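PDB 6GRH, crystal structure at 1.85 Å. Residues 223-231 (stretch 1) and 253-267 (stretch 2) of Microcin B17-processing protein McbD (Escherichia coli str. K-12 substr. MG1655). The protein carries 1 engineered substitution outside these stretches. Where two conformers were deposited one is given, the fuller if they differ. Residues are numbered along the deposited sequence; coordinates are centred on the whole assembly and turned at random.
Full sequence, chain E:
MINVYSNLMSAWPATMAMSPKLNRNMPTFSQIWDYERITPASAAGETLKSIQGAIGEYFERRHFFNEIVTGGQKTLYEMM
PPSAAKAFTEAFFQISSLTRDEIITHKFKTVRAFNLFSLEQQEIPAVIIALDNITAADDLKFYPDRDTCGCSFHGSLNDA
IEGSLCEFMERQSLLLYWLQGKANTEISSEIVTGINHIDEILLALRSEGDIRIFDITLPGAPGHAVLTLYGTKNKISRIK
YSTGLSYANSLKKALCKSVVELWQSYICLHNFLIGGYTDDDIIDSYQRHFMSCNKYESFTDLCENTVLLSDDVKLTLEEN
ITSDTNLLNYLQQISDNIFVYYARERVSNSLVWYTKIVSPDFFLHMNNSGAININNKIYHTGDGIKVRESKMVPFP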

# COMPACT_ATOMS: atom_id res chain seq x y z
N GLY E 223 21.05 37.81 -30.87
CA GLY E 223 21.04 37.04 -29.63
C GLY E 223 22.08 37.53 -28.65
O GLY E 223 22.68 38.60 -28.83
N HIS E 224 22.31 36.72 -27.62
CA HIS E 224 23.12 37.13 -26.48
C HIS E 224 23.85 35.93 -25.91
O HIS E 224 23.22 34.94 -25.52
CB HIS E 224 22.23 37.78 -25.41
CG HIS E 224 21.53 39.01 -25.90
ND1 HIS E 224 22.12 40.26 -25.87
CD2 HIS E 224 20.32 39.18 -26.47
CE1 HIS E 224 21.29 41.15 -26.39
NE2 HIS E 224 20.19 40.52 -26.76
N ALA E 225 25.18 35.99 -25.90
CA ALA E 225 26.02 35.02 -25.20
C ALA E 225 26.40 35.66 -23.89
O ALA E 225 27.09 36.67 -23.87
CB ALA E 225 27.26 34.69 -25.99
N VAL E 226 25.93 35.11 -22.79
CA VAL E 226 26.17 35.71 -21.49
C VAL E 226 27.14 34.86 -20.69
O VAL E 226 26.89 33.68 -20.50
CB VAL E 226 24.86 35.93 -20.73
CG1 VAL E 226 25.13 36.45 -19.32
CG2 VAL E 226 23.99 36.94 -21.49
N LEU E 227 28.24 35.48 -20.24
CA LEU E 227 29.27 34.80 -19.47
C LEU E 227 29.13 35.27 -18.05
O LEU E 227 29.16 36.48 -17.80
CB LEU E 227 30.67 35.20 -19.99
CG LEU E 227 31.87 34.54 -19.30
CD1 LEU E 227 31.91 33.05 -19.54
CD2 LEU E 227 33.16 35.21 -19.79
N THR E 228 28.94 34.33 -17.13
CA THR E 228 28.89 34.63 -15.70
C THR E 228 30.22 34.15 -15.12
O THR E 228 30.70 33.06 -15.47
CB THR E 228 27.71 33.93 -14.99
OG1 THR E 228 27.49 32.64 -15.58
CG2 THR E 228 26.43 34.75 -15.09
N LEU E 229 30.79 34.96 -14.23
CA LEU E 229 32.08 34.68 -13.62
C LEU E 229 31.95 34.83 -12.12
O LEU E 229 31.27 35.74 -11.65
CB LEU E 229 33.13 35.67 -14.14
CG LEU E 229 33.51 35.54 -15.61
CD1 LEU E 229 34.50 36.64 -15.97
CD2 LEU E 229 34.10 34.17 -15.92
N TYR E 230 32.59 33.93 -11.39
CA TYR E 230 32.57 33.91 -9.94
C TYR E 230 33.98 33.72 -9.45
O TYR E 230 34.74 32.92 -10.02
CB TYR E 230 31.73 32.74 -9.41
CG TYR E 230 31.88 32.51 -7.92
CD1 TYR E 230 31.20 33.32 -7.01
CD2 TYR E 230 32.70 31.51 -7.43
CE1 TYR E 230 31.34 33.13 -5.65
CE2 TYR E 230 32.83 31.31 -6.07
CZ TYR E 230 32.15 32.13 -5.18
OH TYR E 230 32.25 31.94 -3.83
N GLY E 231 34.30 34.40 -8.35
CA GLY E 231 35.52 34.16 -7.61
C GLY E 231 35.40 34.55 -6.15
O GLY E 231 34.66 35.47 -5.82
N LYS E 253 16.83 35.02 -20.84
CA LYS E 253 16.98 33.59 -20.96
C LYS E 253 18.45 33.21 -20.94
O LYS E 253 18.82 32.28 -20.24
CB LYS E 253 16.31 33.08 -22.25
CG LYS E 253 16.50 31.59 -22.46
CD LYS E 253 15.42 30.92 -23.30
CE LYS E 253 15.76 29.43 -23.47
NZ LYS E 253 14.68 28.65 -24.14
N ALA E 254 19.28 33.92 -21.70
CA ALA E 254 20.72 33.61 -21.73
C ALA E 254 21.33 33.78 -20.34
O ALA E 254 22.09 32.92 -19.89
CB ALA E 254 21.44 34.47 -22.76
N LEU E 255 20.97 34.85 -19.65
CA LEU E 255 21.50 35.10 -18.31
C LEU E 255 21.07 34.00 -17.34
O LEU E 255 21.89 33.50 -16.58
CB LEU E 255 21.09 36.48 -17.76
CG LEU E 255 21.42 36.80 -16.29
CD1 LEU E 255 22.86 36.43 -15.95
CD2 LEU E 255 21.21 38.28 -16.01
N CYS E 256 19.79 33.63 -17.38
CA CYS E 256 19.28 32.59 -16.49
C CYS E 256 19.97 31.26 -16.73
O CYS E 256 20.48 30.67 -15.78
CB CYS E 256 17.74 32.48 -16.55
SG CYS E 256 16.95 34.00 -15.94
N LYS E 257 20.05 30.82 -17.99
CA LYS E 257 20.78 29.59 -18.31
C LYS E 257 22.26 29.68 -17.87
O LYS E 257 22.79 28.75 -17.28
CB LYS E 257 20.68 29.24 -19.80
CG LYS E 257 19.25 28.91 -20.29
CD LYS E 257 19.24 27.77 -21.34
N SER E 258 22.90 30.81 -18.12
CA SER E 258 24.31 31.00 -17.73
C SER E 258 24.55 30.82 -16.21
O SER E 258 25.51 30.15 -15.79
CB SER E 258 24.80 32.37 -18.17
OG SER E 258 26.16 32.53 -17.85
N VAL E 259 23.67 31.40 -15.41
CA VAL E 259 23.74 31.28 -13.96
C VAL E 259 23.63 29.80 -13.52
O VAL E 259 24.39 29.34 -12.66
CB VAL E 259 22.68 32.17 -13.29
CG1 VAL E 259 22.51 31.88 -11.80
CG2 VAL E 259 23.06 33.61 -13.49
N VAL E 260 22.72 29.06 -14.15
CA VAL E 260 22.50 27.65 -13.79
C VAL E 260 23.68 26.80 -14.28
O VAL E 260 24.07 25.84 -13.60
CB VAL E 260 21.16 27.11 -14.33
CG1 VAL E 260 21.02 25.63 -14.03
CG2 VAL E 260 20.00 27.85 -13.70
N GLU E 261 24.24 27.13 -15.44
CA GLU E 261 25.47 26.47 -15.90
C GLU E 261 26.61 26.69 -14.91
O GLU E 261 27.33 25.75 -14.58
CB GLU E 261 25.89 26.98 -17.29
CG GLU E 261 24.96 26.55 -18.42
CD GLU E 261 25.25 25.15 -18.95
OE1 GLU E 261 26.41 24.68 -18.86
OE2 GLU E 261 24.31 24.53 -19.49
N LEU E 262 26.76 27.91 -14.40
CA LEU E 262 27.75 28.17 -13.36
C LEU E 262 27.51 27.30 -12.11
O LEU E 262 28.40 26.62 -11.64
CB LEU E 262 27.81 29.65 -13.01
CG LEU E 262 28.98 30.11 -12.12
CD1 LEU E 262 29.31 31.59 -12.32
CD2 LEU E 262 28.71 29.82 -10.63
N TRP E 263 26.29 27.34 -11.57
CA TRP E 263 25.95 26.53 -10.41
C TRP E 263 26.26 25.04 -10.62
O TRP E 263 26.83 24.37 -9.76
CB TRP E 263 24.48 26.70 -10.06
CG TRP E 263 24.11 25.91 -8.87
CD1 TRP E 263 24.34 26.23 -7.58
CD2 TRP E 263 23.49 24.63 -8.88
NE1 TRP E 263 23.88 25.21 -6.76
CE2 TRP E 263 23.35 24.23 -7.54
CE3 TRP E 263 23.04 23.79 -9.90
CZ2 TRP E 263 22.76 23.01 -7.17
CZ3 TRP E 263 22.46 22.57 -9.54
CH2 TRP E 263 22.32 22.19 -8.19
N GLN E 264 25.88 24.53 -11.79
CA GLN E 264 26.20 23.16 -12.15
C GLN E 264 27.70 22.86 -12.08
O GLN E 264 28.10 21.87 -11.48
CB GLN E 264 25.63 22.81 -13.53
CG GLN E 264 25.80 21.33 -13.83
CD GLN E 264 25.21 20.86 -15.15
OE1 GLN E 264 24.81 19.70 -15.26
NE2 GLN E 264 25.18 21.72 -16.15
N SER E 265 28.55 23.71 -12.67
CA SER E 265 30.00 23.46 -12.61
C SER E 265 30.52 23.63 -11.22
O SER E 265 31.36 22.89 -10.79
CB SER E 265 30.77 24.39 -13.55
OG SER E 265 30.36 24.13 -14.87
N TYR E 266 30.01 24.63 -10.51
CA TYR E 266 30.40 24.89 -9.12
C TYR E 266 30.12 23.66 -8.25
O TYR E 266 31.02 23.19 -7.53
CB TYR E 266 29.60 26.08 -8.60
CG TYR E 266 29.88 26.55 -7.20
CD1 TYR E 266 29.45 25.82 -6.09
CD2 TYR E 266 30.47 27.77 -6.99
CE1 TYR E 266 29.68 26.28 -4.80
CE2 TYR E 266 30.70 28.24 -5.70
CZ TYR E 266 30.30 27.49 -4.62
OH TYR E 266 30.50 27.95 -3.35
N ILE E 267 28.89 23.15 -8.31
CA ILE E 267 28.51 22.07 -7.41
C ILE E 267 29.15 20.72 -7.77
O ILE E 267 29.51 19.97 -6.86
CB ILE E 267 26.97 21.98 -7.24
CG1 ILE E 267 26.64 21.30 -5.91
CG2 ILE E 267 26.30 21.27 -8.40
CD1 ILE E 267 27.07 22.11 -4.71
O HOH W 1 32.91 29.33 -3.07

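Strand 224-231 lies along helix 253-267 with their N-to-C directions 34° apart and their axes 7.5 Å apart at closest approach, burying 473 Å² between them. Strand alternation sets the pattern: H224, V226, T228 and Y230 direct CA-to-CB toward the helix, while A225, L227 and L229 point away. The helix answers with A254, S258, L262 and Y266, residues four apart and so on one side of the helix.

At the first end the fit is tight. A254 CB packs against H224 O (3.3 Å) and V226 CG2 (3.8 Å). The nearest CA atoms, those of V226 and L255, are 5.7 Å apart. V226, chi1 t, spreads its two methyls along the helix: CG2 meets A254, and CG1 lies 4.1 Å from L255 CD1.

The polar centre is buried. T228 adopts p (chi1 36°) and S258 t, which brings T228 OG1 and S258 OG to 2.6 Å, a short hydrogen bond in which either hydroxyl could donate. S258 OG also lies 3.0 Å from V226 O, an alternative acceptor for its proton. The same T228 rotamer turns CG2 into an apolar pocket, 4.0 Å from L255 CD1 and 3.9 Å from V259 CG2; one side chain thus serves both polar and apolar neighbours.

Beyond it, L262 (chi1 t, chi2 t) packs on the strand, its CD1 3.7 Å from T228 O and 4.0 Å from Y230 CB. Y230 and Y266, both chi1 t, close the contact as an offset edge-to-face pair: the edge of Y266 is directed toward the face of Y230, with centroids 5.7 Å apart, planes at 66° and Y230 CE2 to Y266 CE2 at 3.8 Å. Their hydroxyls share water 1, whose oxygen is 2.8 Å from both Y230 OH and Y266 OH; it donates to Y266 OH.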